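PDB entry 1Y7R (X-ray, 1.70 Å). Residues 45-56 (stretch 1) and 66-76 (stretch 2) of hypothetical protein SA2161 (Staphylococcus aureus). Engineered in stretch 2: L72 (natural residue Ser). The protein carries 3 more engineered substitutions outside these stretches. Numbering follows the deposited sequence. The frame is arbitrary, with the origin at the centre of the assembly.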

# COMPACT_ATOMS: atom_id res chain seq x y z
N TYR A 45 2.36 17.93 -16.87
CA TYR A 45 3.48 18.55 -17.59
C TYR A 45 3.18 20.03 -17.86
O TYR A 45 2.04 20.38 -18.25
CB TYR A 45 3.72 17.86 -18.93
CG TYR A 45 4.25 16.46 -18.85
CD1 TYR A 45 5.62 16.22 -18.81
CD2 TYR A 45 3.39 15.36 -18.88
CE1 TYR A 45 6.13 14.93 -18.76
CE2 TYR A 45 3.90 14.05 -18.83
CZ TYR A 45 5.27 13.85 -18.78
OH TYR A 45 5.77 12.55 -18.72
N ASP A 46 4.19 20.87 -17.65
CA ASP A 46 4.12 22.29 -17.97
C ASP A 46 5.02 22.39 -19.19
O ASP A 46 6.25 22.26 -19.06
CB ASP A 46 4.68 23.16 -16.83
CG ASP A 46 4.63 24.65 -17.15
OD1 ASP A 46 4.22 24.99 -18.27
OD2 ASP A 46 5.00 25.51 -16.30
N LYS A 47 4.38 22.60 -20.36
CA LYS A 47 5.05 22.52 -21.67
C LYS A 47 5.73 21.13 -21.74
O LYS A 47 5.03 20.13 -21.66
CB LYS A 47 5.97 23.73 -21.90
CG LYS A 47 5.13 25.02 -22.01
CD LYS A 47 6.00 26.25 -22.24
CE LYS A 47 5.61 27.37 -21.26
NZ LYS A 47 6.35 28.64 -21.53
N ASP A 48 7.06 21.07 -21.82
CA ASP A 48 7.72 19.76 -21.89
C ASP A 48 8.39 19.33 -20.59
O ASP A 48 9.22 18.42 -20.59
CB ASP A 48 8.70 19.70 -23.06
CG ASP A 48 8.01 19.81 -24.40
OD1 ASP A 48 6.75 19.77 -24.46
OD2 ASP A 48 8.75 19.95 -25.40
N ARG A 49 8.01 19.94 -19.47
CA ARG A 49 8.61 19.58 -18.19
C ARG A 49 7.61 18.86 -17.29
O ARG A 49 6.48 19.36 -17.11
CB ARG A 49 9.09 20.82 -17.44
CG ARG A 49 9.82 20.50 -16.14
CD ARG A 49 10.19 21.77 -15.41
NE ARG A 49 11.09 21.46 -14.29
CZ ARG A 49 11.41 22.32 -13.33
NH1 ARG A 49 10.90 23.55 -13.32
NH2 ARG A 49 12.22 21.91 -12.37
N LEU A 50 8.05 17.74 -16.71
CA LEU A 50 7.20 17.04 -15.74
C LEU A 50 7.21 17.86 -14.45
O LEU A 50 8.29 18.09 -13.89
CB LEU A 50 7.74 15.63 -15.44
CG LEU A 50 6.92 14.79 -14.46
CD1 LEU A 50 5.57 14.40 -15.01
CD2 LEU A 50 7.66 13.51 -14.05
N ILE A 51 6.02 18.23 -13.95
CA ILE A 51 5.96 18.98 -12.71
C ILE A 51 5.28 18.25 -11.52
O ILE A 51 5.38 18.69 -10.38
CB ILE A 51 5.42 20.39 -12.94
CG1 ILE A 51 3.91 20.39 -13.25
CG2 ILE A 51 6.23 21.08 -14.07
CD1 ILE A 51 3.04 20.25 -12.03
N GLY A 52 4.59 17.14 -11.82
CA GLY A 52 3.85 16.44 -10.78
C GLY A 52 3.42 15.06 -11.19
O GLY A 52 3.31 14.75 -12.38
N MSE A 53 3.22 14.21 -10.19
CA MSE A 53 2.78 12.83 -10.42
C MSE A 53 2.10 12.28 -9.17
O MSE A 53 2.25 12.79 -8.07
CB MSE A 53 3.95 11.92 -10.78
CG MSE A 53 4.74 11.51 -9.60
SE MSE A 53 6.20 10.39 -10.22
CE MSE A 53 5.32 9.36 -11.41
N GLY A 54 1.35 11.23 -9.38
CA GLY A 54 0.84 10.39 -8.27
C GLY A 54 0.63 8.98 -8.80
O GLY A 54 0.41 8.77 -10.01
N ARG A 55 0.71 7.99 -7.90
CA ARG A 55 0.60 6.59 -8.33
C ARG A 55 -0.30 5.84 -7.36
O ARG A 55 -0.49 6.28 -6.21
CB ARG A 55 2.00 5.92 -8.41
CG ARG A 55 2.97 6.67 -9.34
CD ARG A 55 4.39 6.18 -9.27
NE ARG A 55 4.55 4.83 -9.83
CZ ARG A 55 5.13 3.79 -9.22
NH1 ARG A 55 5.67 3.90 -8.00
NH2 ARG A 55 5.21 2.64 -9.89
N VAL A 56 -0.89 4.75 -7.83
CA VAL A 56 -1.73 3.86 -7.02
C VAL A 56 -1.26 2.40 -7.20
O VAL A 56 -1.06 1.91 -8.33
CB VAL A 56 -3.21 3.98 -7.40
CG1 VAL A 56 -4.09 2.98 -6.60
CG2 VAL A 56 -3.70 5.41 -7.23
N ILE A 66 -2.15 4.88 -2.10
CA ILE A 66 -1.72 6.01 -2.91
C ILE A 66 -0.29 6.32 -2.50
O ILE A 66 -0.00 6.44 -1.28
CB ILE A 66 -2.63 7.23 -2.69
CG1 ILE A 66 -4.05 6.86 -3.11
CG2 ILE A 66 -2.11 8.46 -3.44
CD1 ILE A 66 -5.08 7.88 -2.70
N VAL A 67 0.59 6.42 -3.49
CA VAL A 67 2.03 6.56 -3.25
C VAL A 67 2.62 7.58 -4.22
O VAL A 67 1.99 7.88 -5.23
CB VAL A 67 2.79 5.20 -3.39
CG1 VAL A 67 2.31 4.17 -2.34
CG2 VAL A 67 2.73 4.60 -4.85
N ASP A 68 3.81 8.10 -3.92
CA ASP A 68 4.55 8.95 -4.87
C ASP A 68 3.79 10.19 -5.29
O ASP A 68 3.83 10.58 -6.47
CB ASP A 68 4.95 8.14 -6.11
CG ASP A 68 6.13 7.24 -5.86
OD1 ASP A 68 6.99 7.63 -5.04
OD2 ASP A 68 6.22 6.15 -6.43
N ILE A 69 3.10 10.84 -4.34
CA ILE A 69 2.48 12.14 -4.65
C ILE A 69 3.60 13.17 -4.61
O ILE A 69 4.03 13.60 -3.53
CB ILE A 69 1.35 12.49 -3.66
CG1 ILE A 69 0.32 11.35 -3.66
CG2 ILE A 69 0.68 13.85 -4.02
CD1 ILE A 69 -0.39 11.16 -4.95
N ALA A 70 4.06 13.58 -5.79
CA ALA A 70 5.27 14.39 -5.88
C ALA A 70 4.96 15.58 -6.77
O ALA A 70 4.60 15.39 -7.93
CB ALA A 70 6.39 13.59 -6.50
N VAL A 71 5.13 16.78 -6.24
CA VAL A 71 4.97 18.00 -7.04
C VAL A 71 6.27 18.79 -6.86
O VAL A 71 6.72 18.95 -5.73
CB VAL A 71 3.73 18.83 -6.54
CG1 VAL A 71 3.69 20.23 -7.16
CG2 VAL A 71 2.39 18.02 -6.75
N LEU A 72 6.87 19.29 -7.94
CA LEU A 72 8.06 20.15 -7.81
C LEU A 72 7.90 21.20 -6.73
O LEU A 72 6.85 21.86 -6.62
CB LEU A 72 8.37 20.86 -9.12
CG LEU A 72 8.78 19.96 -10.26
CD1 LEU A 72 8.92 20.83 -11.51
CD2 LEU A 72 10.12 19.30 -9.92
N LYS A 73 8.96 21.37 -5.93
CA LYS A 73 8.93 22.39 -4.89
C LYS A 73 8.49 23.75 -5.48
O LYS A 73 7.64 24.43 -4.91
CB LYS A 73 10.29 22.50 -4.24
CG LYS A 73 10.31 22.34 -2.72
CD LYS A 73 9.45 21.21 -2.16
CE LYS A 73 9.28 21.36 -0.62
NZ LYS A 73 8.13 20.56 -0.02
N SER A 74 9.01 24.09 -6.66
CA SER A 74 8.73 25.38 -7.28
C SER A 74 7.27 25.51 -7.77
O SER A 74 6.80 26.63 -8.00
CB SER A 74 9.70 25.68 -8.43
OG SER A 74 9.61 24.68 -9.43
N TYR A 75 6.57 24.37 -7.90
CA TYR A 75 5.15 24.35 -8.29
C TYR A 75 4.19 24.04 -7.13
O TYR A 75 2.96 23.94 -7.35
CB TYR A 75 4.96 23.29 -9.38
CG TYR A 75 5.42 23.75 -10.75
CD1 TYR A 75 6.77 23.78 -11.08
CD2 TYR A 75 4.49 24.14 -11.72
CE1 TYR A 75 7.20 24.20 -12.33
CE2 TYR A 75 4.89 24.56 -12.97
CZ TYR A 75 6.26 24.60 -13.27
OH TYR A 75 6.67 25.00 -14.53
N GLN A 76 4.71 23.89 -5.91
CA GLN A 76 3.86 23.52 -4.79
C GLN A 76 3.05 24.73 -4.32
O GLN A 76 3.38 25.88 -4.64
CB GLN A 76 4.70 22.93 -3.63
CG GLN A 76 5.11 21.47 -3.87
CD GLN A 76 5.99 20.89 -2.75
OE1 GLN A 76 6.63 19.83 -2.90
NE2 GLN A 76 6.00 21.56 -1.63
O HOH W 1 9.40 25.18 -15.09

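At the apolar centre of the contact, I51 touches both L72 and Y75 through CG2. This methyl packs 3.7 Å from L72 CD1 and 3.6 Å from Y75 CZ, and it sits over the face of the tyrosine ring, 3.7 Å from the ring centroid and 17° off the normal, a CH-pi contact. A branched side chain suits this place because a methyl close to the backbone can meet both partners at once; I51 holds chi1 in p and is buried. L72, an engineered residue, points toward stretch 1, and its CD1 also covers one face of the R49 guanidinium, 3.4 Å from R49 CZ.

From this cluster the two strands run antiparallel, at 177°. L72 N donates to I51 O (2.9 Å); M53 and A70 then form a bonded pair, M53 N to A70 O (2.9 Å) and A70 N to M53 O (3.0 Å), and R55 and V67 form another, R55 N to V67 O (3.0 Å) and V67 N to R55 O (2.9 Å). Between these two pairs the register shifts by one residue, a beta bulge in which D68 adopts phi/psi of 59/41°. CA-H...O contacts fill in the ladder, the shortest from G52 CA to A70 O (3.1 Å). Glycine fits at G54, where I69 CD1 lies 3.6 Å from G54 CA: an ideal CB would come within 2.7 Å of that methyl and clash.

M53, a selenomethionine, and A70 share one face of the sheet with R55 and V67; M53 CG approaches A70 CB to 4.1 Å, and R55 CB lies 3.9 Å from V67 CG2.

At the bulge the CA-to-CB bond of D68 points toward stretch 1, and its carboxylate meets R55 in a buried salt bridge, R55 NH1 to D68 OD2 at 2.8 Å. The acid lies at the edge of the guanidinium, near its plane, where the N-H groups point, and the opposite charges compensate each other away from solvent.

The outer polar edge gathers around Y75, whose ring supplies an apolar face to I51 and a hydroxyl to D46. Y75 OH donates to D46 OD2 in a very short hydrogen bond of 2.5 Å. The CA-to-CB bond of D46 points toward stretch 2, and with chi1 t its carboxylate reaches the Y75 hydroxyl. The exposed R49, chi1 to chi3 all t, lays its guanidinium against L72 CD1, and water 1 links the stretches by accepting from R49 NH1 (2.8 Å) and donating to Y75 OH (2.8 Å).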